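Local coordinates for protein membrane attack complex assembly inhibitor BGA71 (Borreliella bavariensis, PDB 6FMH) that inhibits assembly of the complement membrane attack complex as an outer surface protein of a Lyme disease spirochaete, probably aiding evasion of complement, at residues A[186-189]-A[190-193]. Sequence-based numbering, arbitrary orientation.
Sequences TLDS and FKPI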
ATOM      1  N   THR A 186     -26.194   5.028   1.704  1.00 21.26           N
ATOM      2  CA  THR A 186     -25.063   5.883   1.889  1.00 21.47           C
ATOM      3  C   THR A 186     -23.962   5.140   2.714  1.00 20.13           C
ATOM      4  O   THR A 186     -24.256   4.398   3.635  1.00 20.17           O
ATOM      5  CB  THR A 186     -25.590   7.185   2.575  1.00 20.68           C
ATOM      6  OG1 THR A 186     -24.691   8.253   2.338  1.00 23.61           O
ATOM      7  CG2 THR A 186     -25.768   7.035   4.053  1.00 20.21           C
ATOM      8  N   LEU A 187     -22.716   5.371   2.363  1.00 20.25           N
ATOM      9  CA  LEU A 187     -21.564   5.047   3.218  1.00 21.73           C
ATOM     10  C   LEU A 187     -21.776   5.413   4.714  1.00 20.29           C
ATOM     11  O   LEU A 187     -21.581   4.580   5.607  1.00 18.64           O
ATOM     12  CB  LEU A 187     -20.330   5.796   2.699  1.00 23.78           C
ATOM     13  CG  LEU A 187     -19.044   5.760   3.490  1.00 26.32           C
ATOM     14  CD1 LEU A 187     -18.430   4.382   3.368  1.00 30.87           C
ATOM     15  CD2 LEU A 187     -18.077   6.803   2.959  1.00 28.02           C
ATOM     16  N   ASP A 188     -22.183   6.657   4.958  1.00 19.14           N
ATOM     17  CA  ASP A 188     -22.341   7.189   6.319  1.00 18.54           C
ATOM     18  C   ASP A 188     -23.279   6.362   7.195  1.00 17.08           C
ATOM     19  O   ASP A 188     -23.164   6.377   8.397  1.00 16.55           O
ATOM     20  CB  ASP A 188     -22.871   8.625   6.259  1.00 19.61           C
ATOM     21  CG  ASP A 188     -21.769   9.631   6.124  1.00 21.40           C
ATOM     22  OD1 ASP A 188     -20.557   9.215   5.956  1.00 20.74           O
ATOM     23  OD2 ASP A 188     -22.110  10.852   6.225  1.00 21.29           O
ATOM     24  N   SER A 189     -24.239   5.671   6.579  1.00 15.44           N
ATOM     25  CA  SER A 189     -25.209   4.914   7.321  1.00 13.61           C
ATOM     26  C   SER A 189     -24.558   3.728   7.987  1.00 12.26           C
ATOM     27  O   SER A 189     -25.086   3.206   8.941  1.00 11.65           O
ATOM     28  CB  SER A 189     -26.301   4.422   6.376  1.00 14.32           C
ATOM     29  OG  SER A 189     -25.773   3.601   5.338  1.00 14.43           O
ATOM     30  N   PHE A 190     -23.423   3.268   7.460  1.00 11.76           N
ATOM     31  CA  PHE A 190     -22.727   2.119   8.052  1.00 11.24           C
ATOM     32  C   PHE A 190     -21.712   2.516   9.105  1.00 11.17           C
ATOM     33  O   PHE A 190     -21.154   1.659   9.762  1.00 10.37           O
ATOM     34  CB  PHE A 190     -22.063   1.298   6.978  1.00 10.98           C
ATOM     35  CG  PHE A 190     -23.030   0.663   6.080  1.00 10.97           C
ATOM     36  CD1 PHE A 190     -23.753  -0.419   6.492  1.00 10.57           C
ATOM     37  CD2 PHE A 190     -23.232   1.159   4.788  1.00 11.37           C
ATOM     38  CE1 PHE A 190     -24.659  -1.039   5.648  1.00 10.42           C
ATOM     39  CE2 PHE A 190     -24.155   0.542   3.938  1.00 11.26           C
ATOM     40  CZ  PHE A 190     -24.856  -0.564   4.378  1.00 10.47           C
ATOM     41  N   LYS A 191     -21.477   3.826   9.268  1.00 11.53           N
ATOM     42  CA  LYS A 191     -20.554   4.328  10.293  1.00 10.94           C
ATOM     43  C   LYS A 191     -21.120   4.133  11.647  1.00 10.50           C
ATOM     44  O   LYS A 191     -22.332   4.086  11.784  1.00  9.90           O
ATOM     45  CB  LYS A 191     -20.248   5.778  10.078  1.00 11.11           C
ATOM     46  CG  LYS A 191     -19.273   5.989   8.934  1.00 11.29           C
ATOM     47  CD  LYS A 191     -18.961   7.410   8.675  1.00 11.83           C
ATOM     48  CE  LYS A 191     -17.877   7.447   7.575  1.00 13.24           C
ATOM     49  NZ  LYS A 191     -18.394   6.975   6.243  1.00 13.90           N
ATOM     50  N   PRO A 192     -20.256   3.968  12.652  1.00 10.87           N
ATOM     51  CA  PRO A 192     -20.742   3.879  14.019  1.00 12.19           C
ATOM     52  C   PRO A 192     -21.324   5.182  14.500  1.00 13.83           C
ATOM     53  O   PRO A 192     -20.985   6.238  14.002  1.00 14.64           O
ATOM     54  CB  PRO A 192     -19.531   3.381  14.832  1.00 11.43           C
ATOM     55  CG  PRO A 192     -18.358   3.620  13.992  1.00 11.48           C
ATOM     56  CD  PRO A 192     -18.841   3.620  12.560  1.00 11.23           C
ATOM     57  N   ILE A 193     -22.252   5.093  15.426  1.00 18.24           N
ATOM     58  CA  ILE A 193     -23.068   6.257  15.786  1.00 22.57           C
ATOM     59  C   ILE A 193     -22.400   7.191  16.797  1.00 23.58           C
ATOM     60  O   ILE A 193     -22.359   6.799  17.943  1.00 30.66           O
ATOM     61  CB  ILE A 193     -24.479   5.868  16.314  1.00 22.03           C
ATOM     62  CG1 ILE A 193     -25.097   4.712  15.492  1.00 23.65           C
ATOM     63  CG2 ILE A 193     -25.352   7.100  16.193  1.00 22.90           C
ATOM     64  CD1 ILE A 193     -26.473   4.241  15.947  1.00 23.21           C
TER
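Lys191 reaches back to Asp188 because its CG stands anti to its carbonyl carbon (chi1 -76°), the next two torsions run extended, and a bend at chi4 (68°) swings the ammonium round at the end. NZ then meets Asp188 OD1 nearly along the C-O axis, at 3.1 Å, forming a salt bridge across one turn. The aliphatic part of the lysine passes the same carboxylate, with CD 3.6 Å from Asp188 OD1, and NZ also lies beside CG and CD2 of Leu187. The backbone of this stretch carries a succession of i+3 to i bonds, the pattern of overlapping beta turns of the 3-10 kind: Ser189 N to Thr186 O comes first, then Phe190 N to Leu187 O at 2.9 Å and Lys191 N to Asp188 O at 3.2 Å. The turns belong to the C-terminal tail that follows helix 173-183 in this largely helical protein. Phe190 is buried, touching Thr147 and Lys154 of helix 127-163, while Leu187 packs on Ser106, Ile107 and Asp110 of helix 90-123. Over one face of the phenyl ring sits Ser189 OG, 3.6 Å from Phe190 CD2, whereas Leu187 O lies at the ring's edge, near its plane.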